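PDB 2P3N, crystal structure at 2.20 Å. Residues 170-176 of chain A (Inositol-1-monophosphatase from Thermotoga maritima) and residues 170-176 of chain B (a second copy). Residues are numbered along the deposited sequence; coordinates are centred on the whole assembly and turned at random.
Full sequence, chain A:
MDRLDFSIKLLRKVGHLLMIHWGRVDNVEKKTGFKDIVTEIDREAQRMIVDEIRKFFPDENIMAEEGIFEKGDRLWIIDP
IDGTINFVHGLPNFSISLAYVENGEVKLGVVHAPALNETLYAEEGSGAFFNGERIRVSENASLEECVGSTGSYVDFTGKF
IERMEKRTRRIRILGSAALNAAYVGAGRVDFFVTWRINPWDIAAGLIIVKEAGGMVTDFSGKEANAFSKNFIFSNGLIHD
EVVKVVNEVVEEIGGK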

ATOM      1  N   ARG A 170     -24.380  -4.484 -13.553  1.00 63.93           N
ATOM      2  CA  ARG A 170     -23.328  -5.494 -13.692  1.00 59.56           C
ATOM      3  C   ARG A 170     -23.267  -6.452 -12.501  1.00 56.33           C
ATOM      4  O   ARG A 170     -23.602  -6.077 -11.377  1.00 56.72           O
ATOM      5  N   ILE A 171     -22.839  -7.688 -12.746  1.00 50.92           N
ATOM      6  CA  ILE A 171     -22.742  -8.677 -11.672  1.00 46.29           C
ATOM      7  C   ILE A 171     -21.286  -9.052 -11.419  1.00 44.64           C
ATOM      8  O   ILE A 171     -20.508  -9.230 -12.362  1.00 43.26           O
ATOM      9  N   ARG A 172     -20.922  -9.180 -10.144  1.00 43.38           N
ATOM     10  CA  ARG A 172     -19.550  -9.521  -9.778  1.00 40.22           C
ATOM     11  C   ARG A 172     -19.379 -10.848  -9.047  1.00 39.06           C
ATOM     12  O   ARG A 172     -20.219 -11.258  -8.241  1.00 39.21           O
ATOM     13  N   ILE A 173     -18.268 -11.508  -9.356  1.00 39.61           N
ATOM     14  CA  ILE A 173     -17.882 -12.780  -8.750  1.00 39.16           C
ATOM     15  C   ILE A 173     -16.389 -12.607  -8.462  1.00 40.48           C
ATOM     16  O   ILE A 173     -15.544 -12.931  -9.305  1.00 39.10           O
ATOM     17  N   LEU A 174     -16.085 -12.094  -7.270  1.00 41.17           N
ATOM     18  CA  LEU A 174     -14.715 -11.795  -6.860  1.00 43.71           C
ATOM     19  C   LEU A 174     -13.948 -12.935  -6.234  1.00 45.71           C
ATOM     20  O   LEU A 174     -12.762 -13.095  -6.507  1.00 46.96           O
ATOM     21  N   GLY A 175     -14.601 -13.702  -5.365  1.00 46.70           N
ATOM     22  CA  GLY A 175     -13.920 -14.831  -4.758  1.00 47.37           C
ATOM     23  C   GLY A 175     -13.937 -14.944  -3.252  1.00 48.70           C
ATOM     24  O   GLY A 175     -13.609 -16.005  -2.720  1.00 53.68           O
ATOM     25  N   SER A 176     -14.322 -13.875  -2.563  1.00 46.02           N
ATOM     26  CA  SER A 176     -14.350 -13.904  -1.107  1.00 44.60           C
ATOM     27  C   SER A 176     -15.723 -13.579  -0.540  1.00 42.43           C
ATOM     28  O   SER A 176     -16.209 -12.456  -0.653  1.00 42.84           O
TER
ATOM     29  N   ARG B 170     -12.885 -22.345 -10.565  1.00 47.28           N
ATOM     30  CA  ARG B 170     -13.726 -21.160 -10.455  1.00 44.21           C
ATOM     31  C   ARG B 170     -13.652 -20.318 -11.722  1.00 42.13           C
ATOM     32  O   ARG B 170     -12.689 -20.401 -12.491  1.00 39.61           O
ATOM     33  N   ILE B 171     -14.698 -19.533 -11.946  1.00 43.40           N
ATOM     34  CA  ILE B 171     -14.753 -18.626 -13.085  1.00 47.08           C
ATOM     35  C   ILE B 171     -14.974 -17.281 -12.405  1.00 44.87           C
ATOM     36  O   ILE B 171     -15.965 -17.106 -11.689  1.00 44.25           O
ATOM     37  N   ARG B 172     -14.038 -16.350 -12.592  1.00 43.33           N
ATOM     38  CA  ARG B 172     -14.157 -15.035 -11.962  1.00 43.62           C
ATOM     39  C   ARG B 172     -14.621 -13.959 -12.950  1.00 41.91           C
ATOM     40  O   ARG B 172     -14.355 -14.035 -14.156  1.00 40.24           O
ATOM     41  N   ILE B 173     -15.337 -12.977 -12.408  1.00 42.38           N
ATOM     42  CA  ILE B 173     -15.849 -11.837 -13.160  1.00 43.22           C
ATOM     43  C   ILE B 173     -15.394 -10.624 -12.362  1.00 45.32           C
ATOM     44  O   ILE B 173     -16.095 -10.156 -11.458  1.00 42.30           O
ATOM     45  N   LEU B 174     -14.207 -10.132 -12.709  1.00 47.52           N
ATOM     46  CA  LEU B 174     -13.590  -9.015 -12.010  1.00 49.92           C
ATOM     47  C   LEU B 174     -13.946  -7.600 -12.449  1.00 50.83           C
ATOM     48  O   LEU B 174     -14.001  -6.701 -11.618  1.00 50.84           O
ATOM     49  N   GLY B 175     -14.161  -7.381 -13.740  1.00 52.90           N
ATOM     50  CA  GLY B 175     -14.557  -6.052 -14.170  1.00 54.06           C
ATOM     51  C   GLY B 175     -13.663  -5.275 -15.108  1.00 55.36           C
ATOM     52  O   GLY B 175     -14.160  -4.486 -15.919  1.00 59.10           O
ATOM     53  N   SER B 176     -12.356  -5.479 -15.015  1.00 50.18           N
ATOM     54  CA  SER B 176     -11.446  -4.746 -15.873  1.00 46.41           C
ATOM     55  C   SER B 176     -10.768  -5.672 -16.867  1.00 45.81           C
ATOM     56  O   SER B 176      -9.975  -6.528 -16.492  1.00 46.48           O
TER

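The two copies of the 170-176 segment meet in a compact, near-symmetric contact centred on Ile173, where a single antiparallel backbone bridge is flanked by the paired isoleucine side chains and by an arginine from each chain lying against the other's glycine. At the bridge, Ile173(B) N donates to Ile173(A) O at 3.1 Å, and the reciprocal bond from Ile173(A) N to Ile173(B) O, at 3.3 Å, is weak though nearly straight. The pairing goes no further than this single bridge; the end-to-end directions of the two segments are 121° apart.

Both Ile173 residues point toward the opposite stretch and contribute the largest covered areas. Each has the same rotamer, chi1 m and chi2 t, which brings the side-chain tips together: Ile173(A) CD1 lies 3.5 Å from Ile173(B) CD1. The CG2 methyls reach the partner strands, Ile173(B) CG2 sitting 3.3 Å from Ile171(A) O and Ile173(A) CG2 3.5 Å from Ile171(B) O. The Ile171 side chains themselves start sideways and end away from the contact.

Arg172 leaves each backbone sideways, but its end comes nearer the other chain. Arg172(A), with chi1 m, chi2 m and chi3 t, places one guanidinium face over Gly175(B), NH1 being 3.3 Å from Gly175(B) CA; at the edge of the same group, NH2 is 3.4 Å from Ile173(B) CG2. Arg172(B) takes a different path, with chi1 m, chi2 off-well at -104° and chi3 p, yet likewise lays a guanidinium face over Gly175(A), its CZ 3.1 Å from Gly175(A) CA. Its NE approaches Leu174(A) O to 3.4 Å, but the angle is too poor for a hydrogen bond. Glycine suits this site twice over: the backbone angles would jam a CB against the preceding carbonyl, and an ideal CB on Gly175(A) would clash with Arg172(B) NH2 at 2.6 Å.

Both Leu174 residues set out away from the contact. Leu174(B), chi1 m and chi2 t, nevertheless brings CD2 to 4.1 Å from Leu174(A) CA, whereas Leu174(A), chi1 m and chi2 p, stays farther off.

Water extends the polar links around the glycine carbonyls. Water 1 donates to Gly175(B) O at 2.5 Å and weakly accepts from Arg170(A) NH1 at 3.0 Å. Gly175(A) O receives two waters: water 2, at 3.1 Å, accepts from Arg172(B) NH2 at 3.0 Å, and water 3, at 2.8 Å, accepts from Arg170(B) NE at 3.2 Å. Both Ser176 side chains point away, at helix N-cap positions.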

ATOM      1  CB  ARG A 170     -21.970  -4.807 -13.859  1.00 60.16           C
ATOM      2  CG  ARG A 170     -20.869  -5.730 -14.343  1.00 61.83           C
ATOM      3  CD  ARG A 170     -20.060  -5.053 -15.438  1.00 59.01           C
ATOM      4  NE  ARG A 170     -20.933  -4.348 -16.368  1.00 53.47           N
ATOM      5  CZ  ARG A 170     -20.529  -3.842 -17.522  1.00 54.79           C
ATOM      6  NH1 ARG A 170     -19.260  -3.965 -17.893  1.00 56.62           N
ATOM      7  NH2 ARG A 170     -21.394  -3.213 -18.301  1.00 52.35           N
ATOM      8  CB  ILE A 171     -23.528  -9.967 -12.005  1.00 45.15           C
ATOM      9  CG1 ILE A 171     -25.026  -9.665 -12.143  1.00 41.19           C
ATOM     10  CG2 ILE A 171     -23.298 -11.002 -10.906  1.00 43.81           C
ATOM     11  CD1 ILE A 171     -25.724  -9.325 -10.828  1.00 35.75           C
ATOM     12  CB  ARG A 172     -18.937  -8.404  -8.923  1.00 41.84           C
ATOM     13  CG  ARG A 172     -18.690  -7.094  -9.668  1.00 40.91           C
ATOM     14  CD  ARG A 172     -17.845  -7.324 -10.929  1.00 44.10           C
ATOM     15  NE  ARG A 172     -17.707  -6.119 -11.749  1.00 41.69           N
ATOM     16  CZ  ARG A 172     -17.803  -6.102 -13.076  1.00 48.13           C
ATOM     17  NH1 ARG A 172     -17.658  -4.960 -13.736  1.00 51.37           N
ATOM     18  NH2 ARG A 172     -18.055  -7.224 -13.746  1.00 57.34           N
ATOM     19  CB  ILE A 173     -18.070 -13.940  -9.729  1.00 36.27           C
ATOM     20  CG1 ILE A 173     -19.549 -14.087 -10.072  1.00 35.55           C
ATOM     21  CG2 ILE A 173     -17.519 -15.216  -9.126  1.00 38.40           C
ATOM     22  CD1 ILE A 173     -19.835 -15.195 -11.049  1.00 45.56           C
ATOM     23  CB  LEU A 174     -14.713 -10.617  -5.891  1.00 50.06           C
ATOM     24  CG  LEU A 174     -15.607  -9.428  -6.240  1.00 54.38           C
ATOM     25  CD1 LEU A 174     -17.074  -9.820  -6.056  1.00 57.80           C
ATOM     26  CD2 LEU A 174     -15.264  -8.261  -5.327  1.00 60.44           C
ATOM     27  CB  SER A 176     -13.309 -12.929  -0.539  1.00 41.37           C
ATOM     28  OG  SER A 176     -13.140 -13.112   0.860  1.00 33.96           O
TER
ATOM     29  CB  ARG B 170     -13.288 -20.303  -9.257  1.00 43.68           C
ATOM     30  CG  ARG B 170     -13.614 -20.882  -7.878  1.00 45.25           C
ATOM     31  CD  ARG B 170     -14.866 -20.248  -7.271  1.00 54.69           C
ATOM     32  NE  ARG B 170     -15.010 -20.560  -5.852  1.00 61.95           N
ATOM     33  CZ  ARG B 170     -15.351 -21.752  -5.378  1.00 67.38           C
ATOM     34  NH1 ARG B 170     -15.596 -22.759  -6.209  1.00 64.34           N
ATOM     35  NH2 ARG B 170     -15.426 -21.942  -4.069  1.00 73.39           N
ATOM     36  CB  ILE B 171     -15.943 -18.943 -14.047  1.00 45.57           C
ATOM     37  CG1 ILE B 171     -15.751 -20.316 -14.695  1.00 41.23           C
ATOM     38  CG2 ILE B 171     -16.039 -17.879 -15.135  1.00 49.02           C
ATOM     39  CD1 ILE B 171     -14.566 -20.411 -15.636  1.00 27.78           C
ATOM     40  CB  ARG B 172     -12.820 -14.600 -11.329  1.00 36.14           C
ATOM     41  CG  ARG B 172     -12.109 -15.642 -10.454  1.00 32.51           C
ATOM     42  CD  ARG B 172     -12.235 -15.389  -8.945  1.00 33.88           C
ATOM     43  NE  ARG B 172     -13.512 -15.861  -8.403  1.00 47.44           N
ATOM     44  CZ  ARG B 172     -13.652 -16.602  -7.300  1.00 46.57           C
ATOM     45  NH1 ARG B 172     -14.866 -16.979  -6.904  1.00 44.31           N
ATOM     46  NH2 ARG B 172     -12.589 -16.968  -6.593  1.00 43.35           N
ATOM     47  CB  ILE B 173     -17.378 -11.867 -13.229  1.00 45.21           C
ATOM     48  CG1 ILE B 173     -17.818 -13.116 -13.994  1.00 47.34           C
ATOM     49  CG2 ILE B 173     -17.900 -10.598 -13.894  1.00 50.96           C
ATOM     50  CD1 ILE B 173     -19.311 -13.352 -13.989  1.00 39.03           C
ATOM     51  CB  LEU B 174     -12.079  -9.211 -12.025  1.00 50.39           C
ATOM     52  CG  LEU B 174     -11.685 -10.535 -11.358  1.00 51.10           C
ATOM     53  CD1 LEU B 174     -10.177 -10.620 -11.269  1.00 56.97           C
ATOM     54  CD2 LEU B 174     -12.292 -10.632  -9.958  1.00 43.73           C
ATOM     55  CB  SER B 176     -10.409  -4.020 -15.020  1.00 43.59           C
ATOM     56  OG  SER B 176      -9.569  -3.207 -15.821  1.00 53.06           O
TER
HETATM   57  O   HOH W   1     -16.412  -4.135 -16.942  1.00 39.88           O
HETATM   58  O   HOH W   2     -11.764 -18.153  -3.922  1.00 34.48           O
HETATM   59  O   HOH W   3     -14.687 -18.465  -3.400  1.00 45.03           O